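Local coordinates for chain length determinant protein (Shigella flexneri, PDB 4ZM5) that probably sets the chain length of the lipopolysaccharide O-antigen, as a polysaccharide co-polymerase of the Wzz family, at residues D107-E112 / I224-Y229; G18-Y23 / E43-R48; S8-T13 / Q100-V105; N28-Q33 / E215-D220. The protein carries 1 engineered substitution. All coordinates share one frame; numbering follows the deposited sequence.

All four contacts rely on apolar side chains and differ mainly in burial and in the parts they join. Interactions 2 and 3 are core contacts: helix against helix, and strand against helix. Interactions 1 and 4 are partly buried, and each brings a segment of the returning chain against a helix. Interactions 1 and 3 share helix 91-159 and meet neighbouring strands of one sheet. Interactions 2 and 4 share helix 17-31. Interactions 1 and 2 touch through the salt bridge of E112 OE1 with R48 NH1, 3.1 Å long. F219, in segment 215-220 of interaction 4, packs on I224 of interaction 1. The centres of interactions 3 and 4 lie about 29 Å apart.

Interaction 1: D107-E112 / I224-Y229; sequences DKVNQE and IHAYRY
V109 lays its CG1 methyl against CB of A226, 3.7 Å away. The pair joins the long helix of the Wzz periplasmic fold to the chain that returns from it and enters the sheet of the base. Helix 91-159 supplies V109; A226 lies just before strand 228-229. In V109, CG1 stands anti to the backbone N (chi1 173°), beside the carbonyl carbon, and this branch does the touching. F49 and A52 of helix 38-53 also pack on V109, which helps to bury it. N110 adds a looser touch: its OD1 comes 4.2 Å from CG1 of I224. I224 is poorly ordered, and this edge is partly exposed. Two residues past N110 on the same helix, E112 OE1 forms a salt bridge with R48 NH1. Beyond A226 the chain joins the sheet, where R228 O accepts a backbone hydrogen bond from T13 N. The two tyrosines either side of R228 pack on each other. The Y227 ring comes edge-on, with CE2 3.7 Å above the plane of the Y229 ring and offset toward its rim.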
loop_
_atom_site.group_PDB
_atom_site.type_symbol
_atom_site.label_atom_id
_atom_site.label_comp_id
_atom_site.label_asym_id
_atom_site.label_seq_id
_atom_site.Cartn_x
_atom_site.Cartn_y
_atom_site.Cartn_z
ATOM N N ASP B 107 8.277 -25.095 -0.518
ATOM C CA ASP B 107 7.113 -25.499 0.270
ATOM C C ASP B 107 6.981 -24.665 1.549
ATOM O O ASP B 107 5.875 -24.213 1.859
ATOM C CB ASP B 107 7.164 -27.001 0.623
ATOM C CG ASP B 107 7.095 -27.941 -0.566
ATOM O OD1 ASP B 107 6.528 -27.538 -1.616
ATOM O OD2 ASP B 107 7.610 -29.081 -0.450
ATOM N N LYS B 108 8.094 -24.457 2.281
ATOM C CA LYS B 108 8.110 -23.674 3.516
ATOM C C LYS B 108 7.703 -22.219 3.237
ATOM O O LYS B 108 6.913 -21.653 3.999
ATOM C CB LYS B 108 9.502 -23.734 4.184
ATOM C CG LYS B 108 9.570 -23.006 5.529
ATOM C CD LYS B 108 10.863 -23.259 6.293
ATOM C CE LYS B 108 10.934 -22.485 7.598
ATOM N NZ LYS B 108 9.818 -22.799 8.545
ATOM N N VAL B 109 8.204 -21.645 2.122
ATOM C CA VAL B 109 7.954 -20.265 1.698
ATOM C C VAL B 109 6.499 -20.114 1.279
ATOM O O VAL B 109 5.871 -19.126 1.664
ATOM C CB VAL B 109 8.964 -19.808 0.609
ATOM C CG1 VAL B 109 8.627 -18.429 0.033
ATOM C CG2 VAL B 109 10.363 -19.796 1.189
ATOM N N ASN B 110 5.940 -21.117 0.585
ATOM C CA ASN B 110 4.529 -21.103 0.197
ATOM C C ASN B 110 3.624 -21.040 1.450
ATOM O O ASN B 110 2.635 -20.305 1.462
ATOM C CB ASN B 110 4.192 -22.310 -0.670
ATOM C CG ASN B 110 2.887 -22.137 -1.426
ATOM O OD1 ASN B 110 2.788 -21.330 -2.361
ATOM N ND2 ASN B 110 1.849 -22.887 -1.043
ATOM N N GLN B 111 4.010 -21.760 2.523
ATOM C CA GLN B 111 3.271 -21.771 3.785
ATOM C C GLN B 111 3.398 -20.427 4.483
ATOM O O GLN B 111 2.394 -19.932 4.975
ATOM C CB GLN B 111 3.743 -22.901 4.701
ATOM C CG GLN B 111 3.300 -24.285 4.249
ATOM C CD GLN B 111 3.253 -25.247 5.401
ATOM O OE1 GLN B 111 2.222 -25.401 6.057
ATOM N NE2 GLN B 111 4.363 -25.916 5.673
ATOM N N GLU B 112 4.614 -19.826 4.500
ATOM C CA GLU B 112 4.921 -18.506 5.078
ATOM C C GLU B 112 4.087 -17.432 4.397
ATOM O O GLU B 112 3.595 -16.529 5.076
ATOM C CB GLU B 112 6.412 -18.165 4.928
ATOM C CG GLU B 112 7.343 -18.946 5.837
ATOM C CD GLU B 112 8.835 -18.667 5.712
ATOM O OE1 GLU B 112 9.239 -17.888 4.819
ATOM O OE2 GLU B 112 9.606 -19.246 6.510
ATOM N N ILE B 224 1.217 -18.197 -6.894
ATOM C CA ILE B 224 2.349 -17.359 -6.516
ATOM C C ILE B 224 3.659 -18.140 -6.542
ATOM O O ILE B 224 3.745 -19.300 -6.136
ATOM C CB ILE B 224 2.131 -16.588 -5.190
ATOM C CG1 ILE B 224 1.939 -17.531 -3.976
ATOM C CG2 ILE B 224 0.951 -15.604 -5.356
ATOM C CD1 ILE B 224 1.858 -16.832 -2.668
ATOM N N HIS B 225 4.665 -17.460 -7.079
ATOM C CA HIS B 225 6.041 -17.907 -7.291
ATOM C C HIS B 225 6.962 -16.988 -6.490
ATOM O O HIS B 225 6.806 -15.781 -6.553
ATOM C CB HIS B 225 6.376 -17.875 -8.811
ATOM C CG HIS B 225 5.353 -18.558 -9.689
ATOM N ND1 HIS B 225 5.526 -19.864 -10.123
ATOM C CD2 HIS B 225 4.165 -18.100 -10.160
ATOM C CE1 HIS B 225 4.444 -20.155 -10.834
ATOM N NE2 HIS B 225 3.602 -19.122 -10.891
ATOM N N ALA B 226 7.846 -17.538 -5.673
ATOM C CA ALA B 226 8.761 -16.704 -4.874
ATOM C C ALA B 226 10.116 -16.512 -5.609
ATOM O O ALA B 226 10.955 -15.718 -5.191
ATOM C CB ALA B 226 8.961 -17.313 -3.493
ATOM N N TYR B 227 10.292 -17.217 -6.728
ATOM C CA TYR B 227 11.495 -17.142 -7.538
ATOM C C TYR B 227 11.209 -17.542 -8.982
ATOM O O TYR B 227 10.096 -17.949 -9.320
ATOM C CB TYR B 227 12.624 -18.024 -6.946
ATOM C CG TYR B 227 12.321 -19.508 -6.979
ATOM C CD1 TYR B 227 11.510 -20.094 -6.011
ATOM C CD2 TYR B 227 12.845 -20.325 -7.977
ATOM C CE1 TYR B 227 11.209 -21.452 -6.049
ATOM C CE2 TYR B 227 12.561 -21.685 -8.018
ATOM C CZ TYR B 227 11.745 -22.246 -7.045
ATOM O OH TYR B 227 11.447 -23.586 -7.068
ATOM N N ARG B 228 12.237 -17.409 -9.821
ATOM C CA ARG B 228 12.264 -17.744 -11.230
ATOM C C ARG B 228 13.619 -18.360 -11.489
ATOM O O ARG B 228 14.625 -17.845 -10.990
ATOM C CB ARG B 228 12.035 -16.483 -12.078
ATOM C CG ARG B 228 12.262 -16.688 -13.554
ATOM C CD ARG B 228 11.991 -15.448 -14.367
ATOM N NE ARG B 228 13.087 -14.480 -14.376
ATOM C CZ ARG B 228 14.195 -14.576 -15.110
ATOM N NH1 ARG B 228 14.418 -15.656 -15.856
ATOM N NH2 ARG B 228 15.088 -13.603 -15.099
ATOM N N TYR B 229 13.663 -19.480 -12.220
ATOM C CA TYR B 229 14.941 -20.091 -12.530
ATOM C C TYR B 229 15.589 -19.383 -13.682
ATOM O O TYR B 229 14.939 -19.083 -14.682
ATOM C CB TYR B 229 14.809 -21.577 -12.897
ATOM C CG TYR B 229 14.678 -22.554 -11.750
ATOM C CD1 TYR B 229 15.766 -22.848 -10.928
ATOM C CD2 TYR B 229 13.509 -23.293 -11.571
ATOM C CE1 TYR B 229 15.665 -23.798 -9.908
ATOM C CE2 TYR B 229 13.397 -24.238 -10.553
ATOM C CZ TYR B 229 14.478 -24.494 -9.733
ATOM O OH TYR B 229 14.353 -25.447 -8.762
#

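Interaction 2: G18-Y23 / E43-R48; sequences GQIAGY and ETLIGR
R48 N bonds to T44 O at 2.8 Å, in the helical turn that carries L45 against I20. The preceding bond of the same turn, G47 N to E43 O, is 2.9 Å long. The contact itself is apolar. I20 and L45 reach toward each other tip to tip, and their CD1 methyls come to 3.3 Å. CG1 of I20 is 3.5 Å from the same L45 methyl. The methyl pair is closer than a normal contact, and the chi1 of I20 (-114°) is not staggered, so the exact placing of its tip is doubtful. L45 places CG anti to its carbonyl carbon (chi1 -77°), which sends the branch across to helix 17-31. Y23 closes the contact more loosely. Its CD2 lies 4.3 Å from L45 CD1, and the methyl meets the ring obliquely. Helix 17-31 is kinked at G22 and Y23, whose N atoms lack bonds to the turn before. I20, Y23 and L45 are all buried. R48 NH2 forms a salt bridge with D16 OD1 of the third subunit, which links this helix pair to the assembly. Helices 17-31 and 38-53 are consecutive in the chain and form part of the base of the Wzz fold. L113 of helix 91-159 packs on Y23, L45 and R48, and CD1 of I46 packs on the end of strand 6-13, at O of T13.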
loop_
_atom_site.group_PDB
_atom_site.type_symbol
_atom_site.label_atom_id
_atom_site.label_comp_id
_atom_site.label_asym_id
_atom_site.label_seq_id
_atom_site.Cartn_x
_atom_site.Cartn_y
_atom_site.Cartn_z
ATOM N N GLY B 18 4.517 -11.371 -14.317
ATOM C CA GLY B 18 3.474 -12.324 -14.666
ATOM C C GLY B 18 3.237 -13.359 -13.588
ATOM O O GLY B 18 2.084 -13.684 -13.266
ATOM N N GLN B 19 4.331 -13.864 -13.017
ATOM C CA GLN B 19 4.302 -14.856 -11.939
ATOM C C GLN B 19 3.736 -14.272 -10.628
ATOM O O GLN B 19 3.204 -15.005 -9.790
ATOM C CB GLN B 19 5.730 -15.364 -11.655
ATOM C CG GLN B 19 6.345 -16.260 -12.717
ATOM C CD GLN B 19 7.779 -16.586 -12.369
ATOM O OE1 GLN B 19 8.685 -15.772 -12.535
ATOM N NE2 GLN B 19 8.020 -17.780 -11.854
ATOM N N ILE B 20 3.865 -12.945 -10.473
ATOM C CA ILE B 20 3.534 -12.168 -9.291
ATOM C C ILE B 20 2.188 -11.421 -9.369
ATOM O O ILE B 20 1.679 -11.021 -8.316
ATOM C CB ILE B 20 4.742 -11.209 -9.079
ATOM C CG1 ILE B 20 5.477 -11.546 -7.813
ATOM C CG2 ILE B 20 4.460 -9.704 -9.220
ATOM C CD1 ILE B 20 5.683 -13.082 -7.675
ATOM N N ALA B 21 1.614 -11.261 -10.584
ATOM C CA ALA B 21 0.372 -10.533 -10.868
ATOM C C ALA B 21 -0.754 -10.762 -9.813
ATOM O O ALA B 21 -1.340 -9.781 -9.346
ATOM C CB ALA B 21 -0.126 -10.895 -12.248
ATOM N N GLY B 22 -0.981 -12.026 -9.423
ATOM C CA GLY B 22 -1.970 -12.447 -8.431
ATOM C C GLY B 22 -1.715 -11.925 -7.028
ATOM O O GLY B 22 -2.628 -11.392 -6.395
ATOM N N TYR B 23 -0.470 -12.081 -6.527
ATOM C CA TYR B 23 -0.067 -11.585 -5.207
ATOM C C TYR B 23 -0.116 -10.057 -5.198
ATOM O O TYR B 23 -0.577 -9.469 -4.227
ATOM C CB TYR B 23 1.356 -12.082 -4.820
ATOM C CG TYR B 23 1.649 -12.012 -3.333
ATOM C CD1 TYR B 23 1.058 -12.906 -2.443
ATOM C CD2 TYR B 23 2.510 -11.047 -2.816
ATOM C CE1 TYR B 23 1.287 -12.827 -1.071
ATOM C CE2 TYR B 23 2.772 -10.973 -1.441
ATOM C CZ TYR B 23 2.158 -11.873 -0.572
ATOM O OH TYR B 23 2.359 -11.828 0.794
ATOM N N GLU B 43 11.245 -8.274 -5.021
ATOM C CA GLU B 43 12.406 -8.311 -4.135
ATOM C C GLU B 43 12.060 -8.928 -2.784
ATOM O O GLU B 43 12.884 -9.616 -2.183
ATOM C CB GLU B 43 12.973 -6.902 -3.944
ATOM C CG GLU B 43 13.949 -6.536 -5.042
ATOM C CD GLU B 43 14.304 -5.069 -5.154
ATOM O OE1 GLU B 43 14.425 -4.583 -6.304
ATOM O OE2 GLU B 43 14.541 -4.429 -4.100
ATOM N N THR B 44 10.855 -8.668 -2.302
ATOM C CA THR B 44 10.357 -9.181 -1.038
ATOM C C THR B 44 10.221 -10.687 -1.138
ATOM O O THR B 44 10.626 -11.384 -0.206
ATOM C CB THR B 44 9.034 -8.459 -0.701
ATOM O OG1 THR B 44 9.348 -7.108 -0.396
ATOM C CG2 THR B 44 8.300 -9.043 0.491
ATOM N N LEU B 45 9.697 -11.184 -2.279
ATOM C CA LEU B 45 9.480 -12.600 -2.525
ATOM C C LEU B 45 10.781 -13.377 -2.722
ATOM O O LEU B 45 10.933 -14.458 -2.130
ATOM C CB LEU B 45 8.520 -12.806 -3.692
ATOM C CG LEU B 45 7.076 -12.553 -3.286
ATOM C CD1 LEU B 45 6.190 -12.424 -4.475
ATOM C CD2 LEU B 45 6.568 -13.638 -2.396
ATOM N N ILE B 46 11.737 -12.834 -3.480
ATOM C CA ILE B 46 13.030 -13.522 -3.606
ATOM C C ILE B 46 13.770 -13.433 -2.220
ATOM O O ILE B 46 14.375 -14.422 -1.787
ATOM C CB ILE B 46 13.882 -13.061 -4.836
ATOM C CG1 ILE B 46 15.104 -13.983 -5.083
ATOM C CG2 ILE B 46 14.253 -11.588 -4.796
ATOM C CD1 ILE B 46 14.723 -15.500 -5.316
ATOM N N GLY B 47 13.581 -12.311 -1.506
ATOM C CA GLY B 47 14.080 -12.082 -0.158
ATOM C C GLY B 47 13.594 -13.141 0.812
ATOM O O GLY B 47 14.400 -13.707 1.547
ATOM N N ARG B 48 12.282 -13.462 0.782
ATOM C CA ARG B 48 11.663 -14.485 1.639
ATOM C C ARG B 48 12.228 -15.888 1.282
ATOM O O ARG B 48 12.514 -16.681 2.190
ATOM C CB ARG B 48 10.113 -14.442 1.546
ATOM C CG ARG B 48 9.419 -15.259 2.641
ATOM C CD ARG B 48 7.890 -15.125 2.680
ATOM N NE ARG B 48 7.408 -14.054 3.569
ATOM C CZ ARG B 48 7.405 -14.123 4.894
ATOM N NH1 ARG B 48 7.881 -15.194 5.510
ATOM N NH2 ARG B 48 6.955 -13.105 5.614
#

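Interaction 3: S8-T13 / Q100-V105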
loop_
_atom_site.group_PDB
_atom_site.type_symbol
_atom_site.label_atom_id
_atom_site.label_comp_id
_atom_site.label_asym_id
_atom_site.label_seq_id
_atom_site.Cartn_x
_atom_site.Cartn_y
_atom_site.Cartn_z
ATOM N N SER B 8 26.469 -29.687 -8.098
ATOM C CA SER B 8 25.283 -29.327 -8.861
ATOM C C SER B 8 24.957 -27.880 -8.569
ATOM O O SER B 8 24.995 -27.455 -7.411
ATOM C CB SER B 8 24.097 -30.204 -8.517
ATOM O OG SER B 8 22.977 -29.835 -9.310
ATOM N N THR B 9 24.680 -27.115 -9.622
ATOM C CA THR B 9 24.428 -25.686 -9.505
ATOM C C THR B 9 23.095 -25.318 -10.135
ATOM O O THR B 9 22.699 -25.881 -11.163
ATOM C CB THR B 9 25.595 -24.908 -10.168
ATOM O OG1 THR B 9 26.807 -25.297 -9.555
ATOM C CG2 THR B 9 25.482 -23.418 -10.007
ATOM N N ALA B 10 22.439 -24.331 -9.524
ATOM C CA ALA B 10 21.207 -23.706 -9.999
ATOM C C ALA B 10 21.325 -22.196 -9.814
ATOM O O ALA B 10 22.039 -21.742 -8.912
ATOM C CB ALA B 10 19.995 -24.255 -9.259
ATOM N N ILE B 11 20.691 -21.417 -10.701
ATOM C CA ILE B 11 20.689 -19.954 -10.585
ATOM C C ILE B 11 19.247 -19.520 -10.515
ATOM O O ILE B 11 18.446 -19.837 -11.389
ATOM C CB ILE B 11 21.502 -19.197 -11.668
ATOM C CG1 ILE B 11 22.976 -19.654 -11.648
ATOM C CG2 ILE B 11 21.400 -17.692 -11.436
ATOM C CD1 ILE B 11 23.804 -19.284 -12.837
ATOM N N ILE B 12 18.939 -18.794 -9.465
ATOM C CA ILE B 12 17.594 -18.352 -9.163
ATOM C C ILE B 12 17.552 -16.821 -9.020
ATOM O O ILE B 12 18.527 -16.215 -8.560
ATOM C CB ILE B 12 17.207 -19.149 -7.887
ATOM C CG1 ILE B 12 16.406 -20.399 -8.266
ATOM C CG2 ILE B 12 16.597 -18.336 -6.732
ATOM C CD1 ILE B 12 16.396 -21.548 -7.194
ATOM N N THR B 13 16.456 -16.188 -9.505
ATOM C CA THR B 13 16.295 -14.733 -9.367
ATOM C C THR B 13 14.839 -14.438 -8.942
ATOM O O THR B 13 14.055 -15.365 -8.709
ATOM C CB THR B 13 16.777 -13.939 -10.607
ATOM O OG1 THR B 13 16.913 -12.569 -10.236
ATOM C CG2 THR B 13 15.853 -14.055 -11.806
ATOM N N GLN B 100 15.738 -31.141 -4.590
ATOM C CA GLN B 100 14.945 -31.499 -3.407
ATOM C C GLN B 100 14.995 -30.374 -2.379
ATOM O O GLN B 100 13.943 -29.966 -1.885
ATOM C CB GLN B 100 15.420 -32.830 -2.783
ATOM C CG GLN B 100 14.929 -34.074 -3.520
ATOM C CD GLN B 100 15.485 -35.351 -2.923
ATOM O OE1 GLN B 100 15.068 -35.802 -1.845
ATOM N NE2 GLN B 100 16.426 -35.979 -3.622
ATOM N N TYR B 101 16.200 -29.845 -2.089
ATOM C CA TYR B 101 16.382 -28.763 -1.127
ATOM C C TYR B 101 15.692 -27.474 -1.612
ATOM O O TYR B 101 15.137 -26.747 -0.793
ATOM C CB TYR B 101 17.877 -28.527 -0.816
ATOM C CG TYR B 101 18.507 -29.574 0.095
ATOM C CD1 TYR B 101 17.926 -29.905 1.318
ATOM C CD2 TYR B 101 19.705 -30.210 -0.256
ATOM C CE1 TYR B 101 18.500 -30.870 2.157
ATOM C CE2 TYR B 101 20.293 -31.169 0.579
ATOM C CZ TYR B 101 19.688 -31.497 1.782
ATOM O OH TYR B 101 20.267 -32.457 2.586
ATOM N N ILE B 102 15.677 -27.222 -2.927
ATOM C CA ILE B 102 14.998 -26.056 -3.502
ATOM C C ILE B 102 13.476 -26.228 -3.323
ATOM O O ILE B 102 12.807 -25.259 -2.969
ATOM C CB ILE B 102 15.404 -25.817 -4.990
ATOM C CG1 ILE B 102 16.884 -25.371 -5.081
ATOM C CG2 ILE B 102 14.481 -24.785 -5.673
ATOM C CD1 ILE B 102 17.481 -25.303 -6.509
ATOM N N GLN B 103 12.950 -27.463 -3.529
ATOM C CA GLN B 103 11.523 -27.799 -3.374
ATOM C C GLN B 103 11.072 -27.684 -1.912
ATOM O O GLN B 103 9.974 -27.192 -1.638
ATOM C CB GLN B 103 11.224 -29.216 -3.904
ATOM C CG GLN B 103 9.726 -29.513 -4.119
ATOM C CD GLN B 103 9.037 -28.477 -4.988
ATOM O OE1 GLN B 103 9.437 -28.218 -6.136
ATOM N NE2 GLN B 103 8.011 -27.832 -4.438
ATOM N N GLN B 104 11.921 -28.153 -0.993
ATOM C CA GLN B 104 11.734 -28.118 0.455
ATOM C C GLN B 104 11.525 -26.669 0.928
ATOM O O GLN B 104 10.583 -26.390 1.671
ATOM C CB GLN B 104 12.978 -28.743 1.115
ATOM C CG GLN B 104 12.817 -29.133 2.562
ATOM C CD GLN B 104 14.104 -29.691 3.126
ATOM O OE1 GLN B 104 14.811 -29.006 3.876
ATOM N NE2 GLN B 104 14.440 -30.944 2.784
ATOM N N VAL B 105 12.408 -25.752 0.465
ATOM C CA VAL B 105 12.388 -24.312 0.758
ATOM C C VAL B 105 11.130 -23.708 0.110
ATOM O O VAL B 105 10.410 -22.971 0.774
ATOM C CB VAL B 105 13.706 -23.601 0.304
ATOM C CG1 VAL B 105 13.615 -22.087 0.444
ATOM C CG2 VAL B 105 14.907 -24.126 1.088
#
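Strand 6-13 passes helix 91-159 with A10 and I102 nearest, their CA atoms 9.3 Å apart. I102 reaches from the helix to the strand. Its CD1 methyl meets CB of A10 at 3.9 Å and CD1 of I12 at 4.0 Å. The second branch helps, with I102 CG2 4.1 Å from I12 CD1. I102 and I12 approach tip to tip, while the short A10 lets the isoleucine come close to the strand. In I102 the longer branch starts with CG1 anti to the carbonyl carbon (chi1 -68°), and CG2 stands anti to the backbone N. This puts CD1 against A10 and I12, CG2 against I12. A10 and I12 lie on one side of the strand; I11, between them, points away from the helix. All three touching residues are buried and the contact is wholly apolar. This is helix-on-sheet packing in the alpha/beta base of the Wzz fold. Strand 6-13 is an inner strand, bonded through its backbone to strand 82-88 and the segment around V230. V84 of strand 82-88 extends the apolar patch under I102. I46 and F53 of helix 38-53 cover I12 and I102, and residues of the second subunit pack on T9, I11 and T13.

Interaction 4: N28-Q33 / E215-D220; sequences NVIYGQ and EKLKFD
L217 rests its CD1 methyl against V29 and I30 near the end of helix 17-31. CD1 lies 3.7 Å from CG1 of I30 and 3.9 Å from CG1 of V29. V29 and L217 meet tip to tip, whereas I30 and L217 cross obliquely. The CD1 methyl of I30 adds a further touch to L217 CD1 at 3.9 Å. V29 uses the branch that stands anti to its backbone N (chi1 168°). L217 has CG anti to the carbonyl carbon (chi1 -62°), and that carries its CD1 methyl to the helix. D213 and I214 of helix 202-215 also touch V29, and I121 of helix 91-159 backs I30. In the Wzz periplasmic fold this contact, near the centre of the chain, brings the segment that follows helix 202-215 against the last turn of helix 17-31. The other branch of I30 also makes a contact: CG2 sits over the centre of the Y31 ring, 3.6 Å above its plane. Y31 OH in turn hydrogen-bonds to N120 OD1 on helix 91-159. The turn that carries V29 and I30 is closed by G32 N bonding to N28 O at 2.7 Å. G32 then leaves helical geometry with a phi of 65°, a value that favours glycine. Farther out, V38 of the third subunit packs on Y31, and N127 of the second subunit on N28.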
loop_
_atom_site.group_PDB
_atom_site.type_symbol
_atom_site.label_atom_id
_atom_site.label_comp_id
_atom_site.label_asym_id
_atom_site.label_seq_id
_atom_site.Cartn_x
_atom_site.Cartn_y
_atom_site.Cartn_z
ATOM N N ASN B 28 -2.700 -4.947 -3.732
ATOM C CA ASN B 28 -3.379 -3.733 -4.202
ATOM C C ASN B 28 -4.774 -3.650 -3.581
ATOM O O ASN B 28 -5.141 -2.596 -3.063
ATOM C CB ASN B 28 -3.480 -3.713 -5.749
ATOM C CG ASN B 28 -2.219 -3.293 -6.483
ATOM O OD1 ASN B 28 -1.382 -2.555 -5.961
ATOM N ND2 ASN B 28 -2.084 -3.705 -7.740
ATOM N N VAL B 29 -5.528 -4.781 -3.595
ATOM C CA VAL B 29 -6.888 -4.888 -3.056
ATOM C C VAL B 29 -6.847 -4.559 -1.558
ATOM O O VAL B 29 -7.657 -3.766 -1.113
ATOM C CB VAL B 29 -7.551 -6.279 -3.363
ATOM C CG1 VAL B 29 -8.821 -6.499 -2.573
ATOM C CG2 VAL B 29 -7.844 -6.444 -4.843
ATOM N N ILE B 30 -5.869 -5.097 -0.811
ATOM C CA ILE B 30 -5.752 -4.902 0.640
ATOM C C ILE B 30 -5.325 -3.477 1.042
ATOM O O ILE B 30 -5.958 -2.888 1.937
ATOM C CB ILE B 30 -4.798 -5.957 1.287
ATOM C CG1 ILE B 30 -5.325 -7.396 1.068
ATOM C CG2 ILE B 30 -4.631 -5.693 2.786
ATOM C CD1 ILE B 30 -4.265 -8.476 1.086
ATOM N N TYR B 31 -4.274 -2.937 0.422
ATOM C CA TYR B 31 -3.710 -1.668 0.853
ATOM C C TYR B 31 -3.946 -0.449 -0.043
ATOM O O TYR B 31 -3.655 0.668 0.400
ATOM C CB TYR B 31 -2.207 -1.849 1.071
ATOM C CG TYR B 31 -1.901 -2.796 2.210
ATOM C CD1 TYR B 31 -1.182 -3.971 1.995
ATOM C CD2 TYR B 31 -2.372 -2.545 3.497
ATOM C CE1 TYR B 31 -0.872 -4.831 3.048
ATOM C CE2 TYR B 31 -2.125 -3.431 4.545
ATOM C CZ TYR B 31 -1.357 -4.562 4.320
ATOM O OH TYR B 31 -1.073 -5.421 5.351
ATOM N N GLY B 32 -4.470 -0.647 -1.249
ATOM C CA GLY B 32 -4.753 0.446 -2.176
ATOM C C GLY B 32 -3.512 1.166 -2.655
ATOM O O GLY B 32 -2.644 0.551 -3.280
ATOM N N GLN B 33 -3.414 2.475 -2.351
ATOM C CA GLN B 33 -2.261 3.291 -2.731
ATOM C C GLN B 33 -1.058 2.986 -1.809
ATOM O O GLN B 33 0.090 3.115 -2.247
ATOM C CB GLN B 33 -2.616 4.792 -2.725
ATOM C CG GLN B 33 -1.864 5.665 -3.767
ATOM C CD GLN B 33 -2.332 5.490 -5.199
ATOM O OE1 GLN B 33 -2.006 4.499 -5.865
ATOM N NE2 GLN B 33 -3.025 6.497 -5.731
ATOM N N GLU B 215 -12.756 -9.573 1.017
ATOM C CA GLU B 215 -13.464 -10.785 1.408
ATOM C C GLU B 215 -13.461 -11.828 0.288
ATOM O O GLU B 215 -13.604 -13.014 0.573
ATOM C CB GLU B 215 -14.898 -10.435 1.833
ATOM C CG GLU B 215 -15.053 -10.371 3.348
ATOM C CD GLU B 215 -15.838 -9.202 3.925
ATOM O OE1 GLU B 215 -17.002 -9.003 3.505
ATOM O OE2 GLU B 215 -15.286 -8.480 4.793
ATOM N N LYS B 216 -13.264 -11.391 -0.973
ATOM C CA LYS B 216 -13.231 -12.247 -2.170
ATOM C C LYS B 216 -11.854 -12.888 -2.404
ATOM O O LYS B 216 -11.743 -13.793 -3.231
ATOM C CB LYS B 216 -13.631 -11.436 -3.415
ATOM C CG LYS B 216 -15.128 -11.156 -3.540
ATOM C CD LYS B 216 -15.409 -9.820 -4.219
ATOM C CE LYS B 216 -15.848 -9.909 -5.663
ATOM N NZ LYS B 216 -16.037 -8.554 -6.254
ATOM N N LEU B 217 -10.806 -12.423 -1.694
ATOM C CA LEU B 217 -9.445 -12.927 -1.860
ATOM C C LEU B 217 -9.267 -14.315 -1.251
ATOM O O LEU B 217 -9.675 -14.545 -0.114
ATOM C CB LEU B 217 -8.408 -11.969 -1.245
ATOM C CG LEU B 217 -8.284 -10.560 -1.814
ATOM C CD1 LEU B 217 -7.434 -9.705 -0.904
ATOM C CD2 LEU B 217 -7.728 -10.551 -3.247
ATOM N N LYS B 218 -8.645 -15.230 -2.017
ATOM C CA LYS B 218 -8.332 -16.605 -1.612
ATOM C C LYS B 218 -6.916 -16.986 -2.105
ATOM O O LYS B 218 -6.580 -16.722 -3.262
ATOM C CB LYS B 218 -9.402 -17.599 -2.131
ATOM C CG LYS B 218 -9.174 -19.075 -1.742
ATOM C CD LYS B 218 -9.237 -19.337 -0.220
ATOM C CE LYS B 218 -7.950 -19.933 0.307
ATOM N NZ LYS B 218 -7.883 -19.921 1.789
ATOM N N PHE B 219 -6.094 -17.587 -1.213
ATOM C CA PHE B 219 -4.705 -18.004 -1.492
ATOM C C PHE B 219 -4.601 -19.004 -2.657
ATOM O O PHE B 219 -3.678 -18.890 -3.464
ATOM C CB PHE B 219 -4.052 -18.596 -0.228
ATOM C CG PHE B 219 -2.605 -18.997 -0.399
ATOM C CD1 PHE B 219 -1.598 -18.043 -0.411
ATOM C CD2 PHE B 219 -2.251 -20.330 -0.561
ATOM C CE1 PHE B 219 -0.264 -18.419 -0.595
ATOM C CE2 PHE B 219 -0.915 -20.703 -0.726
ATOM C CZ PHE B 219 0.070 -19.747 -0.742
ATOM N N ASP B 220 -5.540 -19.967 -2.740
ATOM C CA ASP B 220 -5.583 -20.993 -3.788
ATOM C C ASP B 220 -5.760 -20.389 -5.188
ATOM O O ASP B 220 -5.254 -20.960 -6.157
ATOM C CB ASP B 220 -6.714 -21.997 -3.514
ATOM C CG ASP B 220 -6.546 -22.784 -2.230
ATOM O OD1 ASP B 220 -5.522 -23.495 -2.098
ATOM O OD2 ASP B 220 -7.457 -22.719 -1.368
#